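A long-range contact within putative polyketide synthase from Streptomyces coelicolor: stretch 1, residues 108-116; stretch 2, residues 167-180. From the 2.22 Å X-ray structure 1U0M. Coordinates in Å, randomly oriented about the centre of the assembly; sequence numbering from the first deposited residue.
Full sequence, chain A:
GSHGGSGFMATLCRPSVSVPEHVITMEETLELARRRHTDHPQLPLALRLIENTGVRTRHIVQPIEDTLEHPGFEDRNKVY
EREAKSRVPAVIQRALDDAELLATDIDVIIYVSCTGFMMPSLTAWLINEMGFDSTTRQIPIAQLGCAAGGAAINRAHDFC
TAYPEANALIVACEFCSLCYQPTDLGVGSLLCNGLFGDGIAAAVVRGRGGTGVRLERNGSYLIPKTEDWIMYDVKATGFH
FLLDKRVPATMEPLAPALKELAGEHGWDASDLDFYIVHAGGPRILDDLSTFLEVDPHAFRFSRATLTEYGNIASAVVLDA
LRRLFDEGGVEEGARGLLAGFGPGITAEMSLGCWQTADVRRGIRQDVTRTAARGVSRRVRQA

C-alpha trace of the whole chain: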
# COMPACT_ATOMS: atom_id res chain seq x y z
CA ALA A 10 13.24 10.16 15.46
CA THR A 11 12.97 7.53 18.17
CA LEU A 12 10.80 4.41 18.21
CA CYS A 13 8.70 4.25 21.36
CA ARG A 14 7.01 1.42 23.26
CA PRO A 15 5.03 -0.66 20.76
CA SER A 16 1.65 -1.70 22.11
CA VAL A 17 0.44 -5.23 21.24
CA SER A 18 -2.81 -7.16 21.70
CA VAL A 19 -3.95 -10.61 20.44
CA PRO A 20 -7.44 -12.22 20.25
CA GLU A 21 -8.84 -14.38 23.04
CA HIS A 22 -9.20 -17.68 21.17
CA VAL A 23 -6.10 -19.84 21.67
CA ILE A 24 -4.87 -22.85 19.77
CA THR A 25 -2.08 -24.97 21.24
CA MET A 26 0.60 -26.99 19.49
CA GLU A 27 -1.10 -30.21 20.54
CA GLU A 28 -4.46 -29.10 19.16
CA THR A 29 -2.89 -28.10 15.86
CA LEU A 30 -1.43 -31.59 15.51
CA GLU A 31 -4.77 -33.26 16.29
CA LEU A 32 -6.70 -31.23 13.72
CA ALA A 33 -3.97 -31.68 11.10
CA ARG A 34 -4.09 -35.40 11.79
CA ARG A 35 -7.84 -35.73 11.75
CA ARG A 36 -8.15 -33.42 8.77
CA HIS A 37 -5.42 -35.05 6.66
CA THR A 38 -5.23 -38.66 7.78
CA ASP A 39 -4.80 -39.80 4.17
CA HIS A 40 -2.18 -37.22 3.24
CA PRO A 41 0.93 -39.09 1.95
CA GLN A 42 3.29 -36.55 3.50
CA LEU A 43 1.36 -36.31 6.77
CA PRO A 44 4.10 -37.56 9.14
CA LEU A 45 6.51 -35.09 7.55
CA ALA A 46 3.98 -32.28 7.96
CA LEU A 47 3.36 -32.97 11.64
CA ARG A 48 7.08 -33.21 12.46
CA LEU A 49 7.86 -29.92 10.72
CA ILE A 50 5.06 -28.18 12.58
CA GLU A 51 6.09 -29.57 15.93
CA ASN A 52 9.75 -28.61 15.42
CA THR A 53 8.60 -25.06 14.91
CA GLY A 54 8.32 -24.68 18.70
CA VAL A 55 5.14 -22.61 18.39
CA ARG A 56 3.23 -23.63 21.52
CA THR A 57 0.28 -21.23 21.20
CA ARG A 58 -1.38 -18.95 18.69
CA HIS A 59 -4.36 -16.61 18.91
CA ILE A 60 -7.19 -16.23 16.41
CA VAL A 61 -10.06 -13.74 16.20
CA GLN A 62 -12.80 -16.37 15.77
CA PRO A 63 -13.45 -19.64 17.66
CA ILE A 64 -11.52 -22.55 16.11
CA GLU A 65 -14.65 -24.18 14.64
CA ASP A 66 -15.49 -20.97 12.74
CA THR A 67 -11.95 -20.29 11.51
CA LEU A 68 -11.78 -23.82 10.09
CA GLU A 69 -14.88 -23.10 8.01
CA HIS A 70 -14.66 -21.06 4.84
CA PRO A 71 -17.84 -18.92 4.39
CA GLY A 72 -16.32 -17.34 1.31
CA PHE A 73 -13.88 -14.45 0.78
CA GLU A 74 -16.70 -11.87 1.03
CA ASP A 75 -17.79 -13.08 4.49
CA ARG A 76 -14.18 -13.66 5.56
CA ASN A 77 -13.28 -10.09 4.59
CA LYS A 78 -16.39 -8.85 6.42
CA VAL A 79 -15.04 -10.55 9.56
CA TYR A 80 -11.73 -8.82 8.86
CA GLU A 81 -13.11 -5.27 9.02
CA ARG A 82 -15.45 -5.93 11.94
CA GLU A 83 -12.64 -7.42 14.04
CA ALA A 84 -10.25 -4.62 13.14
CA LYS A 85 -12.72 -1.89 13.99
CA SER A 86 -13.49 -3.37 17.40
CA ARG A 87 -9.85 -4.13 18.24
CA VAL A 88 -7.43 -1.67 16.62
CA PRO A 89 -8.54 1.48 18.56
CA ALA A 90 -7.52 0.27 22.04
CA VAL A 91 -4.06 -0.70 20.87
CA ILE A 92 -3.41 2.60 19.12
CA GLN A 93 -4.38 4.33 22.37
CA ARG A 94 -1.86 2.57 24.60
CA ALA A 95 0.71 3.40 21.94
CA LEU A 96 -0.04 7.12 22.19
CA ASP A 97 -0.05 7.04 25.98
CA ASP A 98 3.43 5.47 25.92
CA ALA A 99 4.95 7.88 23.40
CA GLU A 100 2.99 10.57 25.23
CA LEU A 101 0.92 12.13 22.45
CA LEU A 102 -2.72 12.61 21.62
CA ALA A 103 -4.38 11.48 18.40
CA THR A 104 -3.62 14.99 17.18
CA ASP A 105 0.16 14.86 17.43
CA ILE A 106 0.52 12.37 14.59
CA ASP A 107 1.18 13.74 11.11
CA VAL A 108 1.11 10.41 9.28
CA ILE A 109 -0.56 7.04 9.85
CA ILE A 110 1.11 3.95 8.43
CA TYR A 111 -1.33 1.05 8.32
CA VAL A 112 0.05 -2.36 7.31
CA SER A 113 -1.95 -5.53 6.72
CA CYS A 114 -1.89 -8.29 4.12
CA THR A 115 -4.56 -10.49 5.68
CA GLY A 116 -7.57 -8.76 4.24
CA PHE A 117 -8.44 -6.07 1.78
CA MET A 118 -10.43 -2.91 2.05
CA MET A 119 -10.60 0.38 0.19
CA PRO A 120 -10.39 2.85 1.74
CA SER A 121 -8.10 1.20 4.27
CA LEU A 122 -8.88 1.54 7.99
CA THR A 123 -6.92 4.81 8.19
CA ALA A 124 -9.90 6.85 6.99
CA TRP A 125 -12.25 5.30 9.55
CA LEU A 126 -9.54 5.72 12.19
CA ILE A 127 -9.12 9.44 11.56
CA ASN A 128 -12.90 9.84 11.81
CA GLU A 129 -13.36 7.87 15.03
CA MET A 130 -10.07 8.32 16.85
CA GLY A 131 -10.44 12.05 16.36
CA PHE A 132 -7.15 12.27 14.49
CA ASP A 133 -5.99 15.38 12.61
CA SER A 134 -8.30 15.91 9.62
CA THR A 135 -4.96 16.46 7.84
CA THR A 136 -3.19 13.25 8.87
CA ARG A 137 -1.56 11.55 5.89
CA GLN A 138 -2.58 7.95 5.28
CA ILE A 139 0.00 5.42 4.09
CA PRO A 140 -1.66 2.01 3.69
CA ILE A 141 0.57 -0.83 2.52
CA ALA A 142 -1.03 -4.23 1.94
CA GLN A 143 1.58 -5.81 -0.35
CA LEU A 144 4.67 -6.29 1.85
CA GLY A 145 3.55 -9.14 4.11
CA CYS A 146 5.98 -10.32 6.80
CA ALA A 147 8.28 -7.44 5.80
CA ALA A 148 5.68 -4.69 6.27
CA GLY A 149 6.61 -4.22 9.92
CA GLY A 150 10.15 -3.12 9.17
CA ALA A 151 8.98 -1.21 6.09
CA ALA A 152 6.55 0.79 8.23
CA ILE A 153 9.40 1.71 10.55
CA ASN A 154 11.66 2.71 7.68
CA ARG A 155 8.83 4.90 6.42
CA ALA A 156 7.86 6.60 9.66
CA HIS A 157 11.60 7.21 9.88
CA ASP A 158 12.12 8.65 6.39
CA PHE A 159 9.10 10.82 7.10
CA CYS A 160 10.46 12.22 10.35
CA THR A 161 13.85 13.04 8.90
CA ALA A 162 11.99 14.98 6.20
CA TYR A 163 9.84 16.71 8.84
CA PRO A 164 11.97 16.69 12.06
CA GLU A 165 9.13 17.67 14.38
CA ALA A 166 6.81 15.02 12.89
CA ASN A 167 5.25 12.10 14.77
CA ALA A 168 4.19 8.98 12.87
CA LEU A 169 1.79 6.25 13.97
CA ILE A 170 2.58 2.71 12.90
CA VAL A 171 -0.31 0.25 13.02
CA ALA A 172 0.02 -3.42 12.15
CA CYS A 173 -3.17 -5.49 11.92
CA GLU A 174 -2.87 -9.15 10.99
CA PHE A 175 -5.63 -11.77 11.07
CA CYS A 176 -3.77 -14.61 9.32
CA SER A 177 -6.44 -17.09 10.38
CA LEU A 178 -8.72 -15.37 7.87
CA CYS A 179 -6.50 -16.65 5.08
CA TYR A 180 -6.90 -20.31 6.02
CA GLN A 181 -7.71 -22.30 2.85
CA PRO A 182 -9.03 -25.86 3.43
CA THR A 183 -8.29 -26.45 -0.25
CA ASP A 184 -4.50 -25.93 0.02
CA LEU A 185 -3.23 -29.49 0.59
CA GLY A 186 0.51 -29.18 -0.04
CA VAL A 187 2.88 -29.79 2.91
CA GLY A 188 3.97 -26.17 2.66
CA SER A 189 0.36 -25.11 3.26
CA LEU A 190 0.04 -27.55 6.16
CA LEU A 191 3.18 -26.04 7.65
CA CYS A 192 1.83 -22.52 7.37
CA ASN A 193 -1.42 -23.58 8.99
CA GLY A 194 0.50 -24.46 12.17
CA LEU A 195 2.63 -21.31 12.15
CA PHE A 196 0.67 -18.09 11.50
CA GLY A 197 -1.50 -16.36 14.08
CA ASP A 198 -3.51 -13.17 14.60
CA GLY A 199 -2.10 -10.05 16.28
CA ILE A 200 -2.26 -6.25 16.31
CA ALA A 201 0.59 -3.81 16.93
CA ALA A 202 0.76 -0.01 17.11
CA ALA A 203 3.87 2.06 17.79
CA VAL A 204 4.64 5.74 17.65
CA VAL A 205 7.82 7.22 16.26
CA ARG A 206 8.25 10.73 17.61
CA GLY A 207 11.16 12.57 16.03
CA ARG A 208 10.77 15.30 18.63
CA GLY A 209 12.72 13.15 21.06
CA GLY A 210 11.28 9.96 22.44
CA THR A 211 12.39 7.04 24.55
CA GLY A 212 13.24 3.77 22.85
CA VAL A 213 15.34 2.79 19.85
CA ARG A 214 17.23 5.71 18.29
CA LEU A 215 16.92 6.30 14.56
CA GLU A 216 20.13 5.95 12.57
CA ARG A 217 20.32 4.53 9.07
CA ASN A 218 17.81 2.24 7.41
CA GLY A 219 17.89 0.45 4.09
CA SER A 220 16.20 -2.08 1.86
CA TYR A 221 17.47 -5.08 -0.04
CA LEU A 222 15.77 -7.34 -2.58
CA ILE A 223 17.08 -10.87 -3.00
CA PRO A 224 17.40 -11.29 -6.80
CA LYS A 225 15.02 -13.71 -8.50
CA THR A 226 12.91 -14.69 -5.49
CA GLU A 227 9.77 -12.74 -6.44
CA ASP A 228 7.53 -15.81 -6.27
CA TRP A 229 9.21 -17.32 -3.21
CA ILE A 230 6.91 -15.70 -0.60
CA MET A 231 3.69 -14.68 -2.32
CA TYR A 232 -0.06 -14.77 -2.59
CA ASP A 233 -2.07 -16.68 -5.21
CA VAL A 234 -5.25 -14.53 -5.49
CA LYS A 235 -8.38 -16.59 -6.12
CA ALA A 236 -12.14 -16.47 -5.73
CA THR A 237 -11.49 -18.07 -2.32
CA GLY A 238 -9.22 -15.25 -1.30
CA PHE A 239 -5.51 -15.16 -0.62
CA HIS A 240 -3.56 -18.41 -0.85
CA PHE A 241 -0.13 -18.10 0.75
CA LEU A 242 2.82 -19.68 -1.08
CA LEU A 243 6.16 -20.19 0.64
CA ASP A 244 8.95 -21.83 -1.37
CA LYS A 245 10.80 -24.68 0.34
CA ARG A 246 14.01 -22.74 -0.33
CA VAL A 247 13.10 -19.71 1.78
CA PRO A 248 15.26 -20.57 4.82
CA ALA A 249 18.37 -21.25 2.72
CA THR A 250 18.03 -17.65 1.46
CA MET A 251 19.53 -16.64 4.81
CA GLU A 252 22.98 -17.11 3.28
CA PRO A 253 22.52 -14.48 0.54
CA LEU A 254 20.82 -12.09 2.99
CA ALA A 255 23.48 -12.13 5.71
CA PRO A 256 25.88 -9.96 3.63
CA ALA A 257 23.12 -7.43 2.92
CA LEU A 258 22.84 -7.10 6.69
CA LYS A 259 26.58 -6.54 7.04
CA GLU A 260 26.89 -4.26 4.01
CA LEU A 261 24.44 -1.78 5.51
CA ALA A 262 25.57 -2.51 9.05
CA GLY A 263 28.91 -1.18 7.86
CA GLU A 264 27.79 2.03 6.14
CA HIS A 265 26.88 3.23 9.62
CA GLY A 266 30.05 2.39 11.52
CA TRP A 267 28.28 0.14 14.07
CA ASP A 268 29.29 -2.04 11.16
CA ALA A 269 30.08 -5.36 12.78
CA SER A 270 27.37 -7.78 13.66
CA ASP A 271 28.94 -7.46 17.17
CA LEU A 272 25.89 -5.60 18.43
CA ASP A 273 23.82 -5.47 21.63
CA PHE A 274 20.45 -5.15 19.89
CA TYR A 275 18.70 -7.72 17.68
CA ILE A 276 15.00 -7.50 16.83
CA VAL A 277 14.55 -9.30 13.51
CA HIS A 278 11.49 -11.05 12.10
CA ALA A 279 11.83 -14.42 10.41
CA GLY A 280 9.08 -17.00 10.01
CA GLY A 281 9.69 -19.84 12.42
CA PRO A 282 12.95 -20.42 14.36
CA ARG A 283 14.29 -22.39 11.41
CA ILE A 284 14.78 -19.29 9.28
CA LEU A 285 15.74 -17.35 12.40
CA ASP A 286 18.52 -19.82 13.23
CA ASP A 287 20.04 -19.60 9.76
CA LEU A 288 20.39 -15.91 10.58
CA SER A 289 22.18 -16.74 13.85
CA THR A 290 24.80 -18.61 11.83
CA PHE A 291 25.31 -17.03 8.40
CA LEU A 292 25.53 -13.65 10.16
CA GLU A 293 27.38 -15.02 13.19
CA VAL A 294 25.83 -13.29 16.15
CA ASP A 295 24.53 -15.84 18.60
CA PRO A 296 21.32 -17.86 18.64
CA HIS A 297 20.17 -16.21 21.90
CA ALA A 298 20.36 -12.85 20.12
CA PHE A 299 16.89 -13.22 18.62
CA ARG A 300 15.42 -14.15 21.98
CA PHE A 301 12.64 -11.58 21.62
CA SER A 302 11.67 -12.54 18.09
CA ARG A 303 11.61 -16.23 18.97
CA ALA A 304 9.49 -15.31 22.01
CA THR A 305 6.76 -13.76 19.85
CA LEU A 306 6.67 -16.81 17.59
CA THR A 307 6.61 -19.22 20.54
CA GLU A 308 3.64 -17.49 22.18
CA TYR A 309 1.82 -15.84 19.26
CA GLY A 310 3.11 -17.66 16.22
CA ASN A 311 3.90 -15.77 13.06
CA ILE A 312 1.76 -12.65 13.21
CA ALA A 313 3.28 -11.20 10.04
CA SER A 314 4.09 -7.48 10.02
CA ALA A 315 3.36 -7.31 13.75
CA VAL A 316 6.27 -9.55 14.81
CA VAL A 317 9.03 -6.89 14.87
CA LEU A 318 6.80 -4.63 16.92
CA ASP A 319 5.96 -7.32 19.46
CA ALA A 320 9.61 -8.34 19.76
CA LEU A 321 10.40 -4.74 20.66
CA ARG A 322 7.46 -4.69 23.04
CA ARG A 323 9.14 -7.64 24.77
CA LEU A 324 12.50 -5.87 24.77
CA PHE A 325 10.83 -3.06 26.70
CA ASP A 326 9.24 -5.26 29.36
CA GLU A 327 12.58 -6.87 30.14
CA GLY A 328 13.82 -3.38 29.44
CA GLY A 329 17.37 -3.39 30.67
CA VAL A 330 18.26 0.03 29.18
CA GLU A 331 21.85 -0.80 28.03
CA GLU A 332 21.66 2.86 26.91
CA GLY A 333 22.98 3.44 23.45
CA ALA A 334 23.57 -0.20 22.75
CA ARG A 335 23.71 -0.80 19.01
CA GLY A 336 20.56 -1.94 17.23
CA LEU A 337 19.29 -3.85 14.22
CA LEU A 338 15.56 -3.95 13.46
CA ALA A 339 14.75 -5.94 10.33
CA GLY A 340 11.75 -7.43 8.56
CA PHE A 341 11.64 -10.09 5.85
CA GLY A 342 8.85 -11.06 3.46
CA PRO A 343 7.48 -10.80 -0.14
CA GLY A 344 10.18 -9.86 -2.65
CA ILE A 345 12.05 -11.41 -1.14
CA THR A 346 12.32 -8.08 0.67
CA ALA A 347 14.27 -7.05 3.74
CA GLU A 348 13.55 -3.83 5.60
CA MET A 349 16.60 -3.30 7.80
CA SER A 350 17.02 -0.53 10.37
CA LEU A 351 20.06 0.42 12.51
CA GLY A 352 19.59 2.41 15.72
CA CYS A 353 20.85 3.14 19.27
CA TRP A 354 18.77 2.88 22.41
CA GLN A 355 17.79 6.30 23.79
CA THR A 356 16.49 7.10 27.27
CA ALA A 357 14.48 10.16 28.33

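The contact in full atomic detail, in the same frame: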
# COMPACT_ATOMS: atom_id res chain seq x y z
N VAL A 108 1.29 11.46 10.27
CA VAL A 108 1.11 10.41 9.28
C VAL A 108 0.81 9.05 9.90
O VAL A 108 1.49 8.63 10.84
CB VAL A 108 2.37 10.27 8.41
CG1 VAL A 108 3.56 9.94 9.29
CG2 VAL A 108 2.18 9.17 7.36
N ILE A 109 -0.21 8.38 9.38
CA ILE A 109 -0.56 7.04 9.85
C ILE A 109 -0.02 6.06 8.82
O ILE A 109 -0.12 6.28 7.61
CB ILE A 109 -2.08 6.83 9.96
CG1 ILE A 109 -2.65 7.72 11.06
CG2 ILE A 109 -2.35 5.36 10.27
CD1 ILE A 109 -4.11 7.45 11.38
N ILE A 110 0.56 4.97 9.30
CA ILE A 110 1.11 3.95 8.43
C ILE A 110 0.44 2.64 8.82
O ILE A 110 0.83 1.99 9.80
CB ILE A 110 2.63 3.86 8.61
CG1 ILE A 110 3.22 5.27 8.50
CG2 ILE A 110 3.22 2.98 7.53
CD1 ILE A 110 4.72 5.33 8.76
N TYR A 111 -0.57 2.26 8.05
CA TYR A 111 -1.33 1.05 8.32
C TYR A 111 -0.90 -0.13 7.45
O TYR A 111 -1.04 -0.08 6.22
CB TYR A 111 -2.82 1.33 8.09
CG TYR A 111 -3.76 0.24 8.58
CD1 TYR A 111 -4.28 0.28 9.88
CD2 TYR A 111 -4.13 -0.81 7.75
CE1 TYR A 111 -5.16 -0.71 10.32
CE2 TYR A 111 -5.00 -1.80 8.18
CZ TYR A 111 -5.51 -1.74 9.47
OH TYR A 111 -6.40 -2.71 9.88
N VAL A 112 -0.37 -1.18 8.07
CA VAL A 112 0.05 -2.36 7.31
C VAL A 112 -0.73 -3.63 7.64
O VAL A 112 -0.93 -3.99 8.80
CB VAL A 112 1.55 -2.64 7.47
CG1 VAL A 112 2.33 -1.43 7.00
CG2 VAL A 112 1.88 -2.96 8.92
N SER A 113 -1.19 -4.30 6.59
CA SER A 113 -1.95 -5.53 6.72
C SER A 113 -2.03 -6.22 5.38
O SER A 113 -2.27 -5.58 4.35
CB SER A 113 -3.37 -5.22 7.20
OG SER A 113 -4.18 -6.38 7.06
N CYS A 114 -1.82 -7.53 5.37
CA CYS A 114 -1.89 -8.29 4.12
C CYS A 114 -2.88 -9.43 4.27
O CYS A 114 -3.02 -10.27 3.39
CB CYS A 114 -0.51 -8.86 3.78
SG CYS A 114 0.12 -10.06 4.95
N THR A 115 -3.60 -9.42 5.39
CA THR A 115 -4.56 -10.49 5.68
C THR A 115 -6.00 -10.22 5.31
O THR A 115 -6.89 -11.01 5.59
CB THR A 115 -4.48 -10.83 7.15
OG1 THR A 115 -4.38 -9.62 7.90
CG2 THR A 115 -3.26 -11.71 7.40
N GLY A 116 -6.23 -9.09 4.66
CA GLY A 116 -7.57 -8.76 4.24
C GLY A 116 -7.44 -7.57 3.33
O GLY A 116 -6.37 -6.97 3.23
N ASN A 167 5.51 13.35 14.05
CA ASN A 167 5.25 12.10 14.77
C ASN A 167 4.41 11.17 13.90
O ASN A 167 3.34 11.55 13.43
CB ASN A 167 4.47 12.38 16.05
CG ASN A 167 5.33 12.95 17.15
OD1 ASN A 167 4.84 13.25 18.24
ND2 ASN A 167 6.63 13.08 16.89
N ALA A 168 4.90 9.95 13.69
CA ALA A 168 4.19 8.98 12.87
C ALA A 168 3.59 7.86 13.72
O ALA A 168 4.13 7.49 14.75
CB ALA A 168 5.13 8.40 11.82
N LEU A 169 2.45 7.34 13.27
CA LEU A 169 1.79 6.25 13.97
C LEU A 169 1.82 5.00 13.12
O LEU A 169 1.24 4.96 12.03
CB LEU A 169 0.34 6.60 14.30
CG LEU A 169 -0.43 5.45 14.97
CD1 LEU A 169 0.22 5.08 16.29
CD2 LEU A 169 -1.89 5.86 15.17
N ILE A 170 2.49 3.97 13.61
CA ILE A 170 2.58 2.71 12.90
C ILE A 170 1.57 1.73 13.46
O ILE A 170 1.58 1.44 14.66
CB ILE A 170 3.96 2.08 13.04
CG1 ILE A 170 5.01 3.03 12.47
CG2 ILE A 170 3.99 0.75 12.31
CD1 ILE A 170 6.41 2.51 12.59
N VAL A 171 0.69 1.22 12.60
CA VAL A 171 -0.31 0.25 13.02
C VAL A 171 -0.21 -1.00 12.17
O VAL A 171 -0.25 -0.93 10.95
CB VAL A 171 -1.74 0.78 12.88
CG1 VAL A 171 -2.73 -0.30 13.29
CG2 VAL A 171 -1.92 2.02 13.73
N ALA A 172 -0.06 -2.14 12.83
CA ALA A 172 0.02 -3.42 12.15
C ALA A 172 -1.19 -4.25 12.58
O ALA A 172 -1.42 -4.47 13.76
CB ALA A 172 1.31 -4.12 12.53
N CYS A 173 -1.99 -4.69 11.62
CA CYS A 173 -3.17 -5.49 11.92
C CYS A 173 -3.12 -6.75 11.08
O CYS A 173 -3.24 -6.69 9.86
CB CYS A 173 -4.43 -4.69 11.60
SG CYS A 173 -5.95 -5.46 12.16
N GLU A 174 -2.96 -7.90 11.72
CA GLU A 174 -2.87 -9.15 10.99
C GLU A 174 -3.74 -10.28 11.53
O GLU A 174 -3.54 -10.77 12.65
CB GLU A 174 -1.40 -9.59 10.93
CG GLU A 174 -0.46 -8.53 10.36
CD GLU A 174 -0.57 -8.38 8.83
OE1 GLU A 174 -1.62 -8.79 8.28
OE2 GLU A 174 0.38 -7.85 8.20
N PHE A 175 -4.72 -10.69 10.72
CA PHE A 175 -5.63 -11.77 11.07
C PHE A 175 -5.35 -12.91 10.09
O PHE A 175 -6.18 -13.23 9.22
CB PHE A 175 -7.08 -11.30 10.91
CG PHE A 175 -7.45 -10.13 11.80
CD1 PHE A 175 -8.35 -9.17 11.35
CD2 PHE A 175 -6.94 -10.02 13.09
CE1 PHE A 175 -8.74 -8.10 12.17
CE2 PHE A 175 -7.33 -8.96 13.92
CZ PHE A 175 -8.23 -8.00 13.46
N CYS A 176 -4.19 -13.55 10.25
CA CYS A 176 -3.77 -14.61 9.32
C CYS A 176 -4.74 -15.77 9.26
O CYS A 176 -4.82 -16.45 8.25
CB CYS A 176 -2.36 -15.11 9.66
SG CYS A 176 -1.06 -13.83 9.66
N SER A 177 -5.47 -16.01 10.34
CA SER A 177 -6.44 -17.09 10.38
C SER A 177 -7.51 -16.90 9.32
O SER A 177 -8.15 -17.85 8.91
CB SER A 177 -7.10 -17.15 11.75
OG SER A 177 -7.83 -15.97 12.00
N LEU A 178 -7.71 -15.66 8.88
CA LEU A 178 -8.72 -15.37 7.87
C LEU A 178 -8.23 -15.67 6.46
O LEU A 178 -8.90 -15.36 5.48
CB LEU A 178 -9.18 -13.91 7.97
CG LEU A 178 -10.06 -13.63 9.21
CD1 LEU A 178 -11.26 -14.58 9.21
CD2 LEU A 178 -9.26 -13.84 10.49
N CYS A 179 -7.06 -16.28 6.37
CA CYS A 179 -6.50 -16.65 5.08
C CYS A 179 -6.32 -18.15 5.05
O CYS A 179 -5.63 -18.68 4.20
CB CYS A 179 -5.16 -15.93 4.85
SG CYS A 179 -5.35 -14.17 4.45
N TYR A 180 -6.97 -18.85 5.98
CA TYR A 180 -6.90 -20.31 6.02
C TYR A 180 -7.69 -20.85 4.83
O TYR A 180 -8.85 -20.49 4.65
CB TYR A 180 -7.51 -20.84 7.33
CG TYR A 180 -7.69 -22.34 7.34
CD1 TYR A 180 -6.58 -23.21 7.25
CD2 TYR A 180 -8.96 -22.91 7.37
CE1 TYR A 180 -6.75 -24.59 7.19
CE2 TYR A 180 -9.14 -24.28 7.31
CZ TYR A 180 -8.04 -25.12 7.21
OH TYR A 180 -8.23 -26.47 7.11

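Two neighbouring parallel strands, Val108 to Val112 and the one beginning at Asn167, run side by side, with Ile109 CA 4.8 Å from Leu169 CA, and then hand over to a side-chain network. The ladder alternates evenly: Leu169 N donates to Val108 O (2.9 Å), Ile110 N to Leu169 O (2.8 Å), Val171 N to Ile110 O (2.9 Å), Val112 N to Val171 O (2.9 Å) and Cys173 N to Val112 O (3.1 Å). This register sorts the side chains. Val108, Ile110 and Val112 share one face with Ala168, Ile170 and Ala172; Ile109 and Tyr111 share the other with Leu169 and Val171.

On the first face branched side chains lie against the alanine methyls. Val108, chi1 p, brings CG1 to 3.4 Å from Ala168 CB, and Val112, chi1 m, sets CG2 3.8 Å from Ala172 CB. Ile110 and Ile170 both adopt mt, so their side chains extend in similar fashion, with Ile110 CD1 4.4 Å from Ile170 CG1. On the opposite face Tyr111, chi1 t and chi2 91°, carries its ring along the second strand: CD1 lies 3.8 Å from Val171 CG1, and CZ lies 3.8 Å from Cys173 CB, both oblique to the ring.

Beyond Val112 the backbone ladder gives way to Glu174. Its CA-to-CB bond points sideways, but chi1 and chi2, both m, fold the chain back so that OE1 accepts from Cys114 N (3.2 Å) and Thr115 OG1 (2.9 Å). Thr115, chi1 p, points toward the second stretch and has the largest covered area of any residue here. Its OG1 also accepts from Phe175 N (3.0 Å), so one hydroxyl links backbone and carboxylate, while CG2 packs 3.8 Å from Cys176 SG. Past the short 3-10 turn, Cys179 points back toward the first stretch, its SG 3.7 Å from Thr115 O.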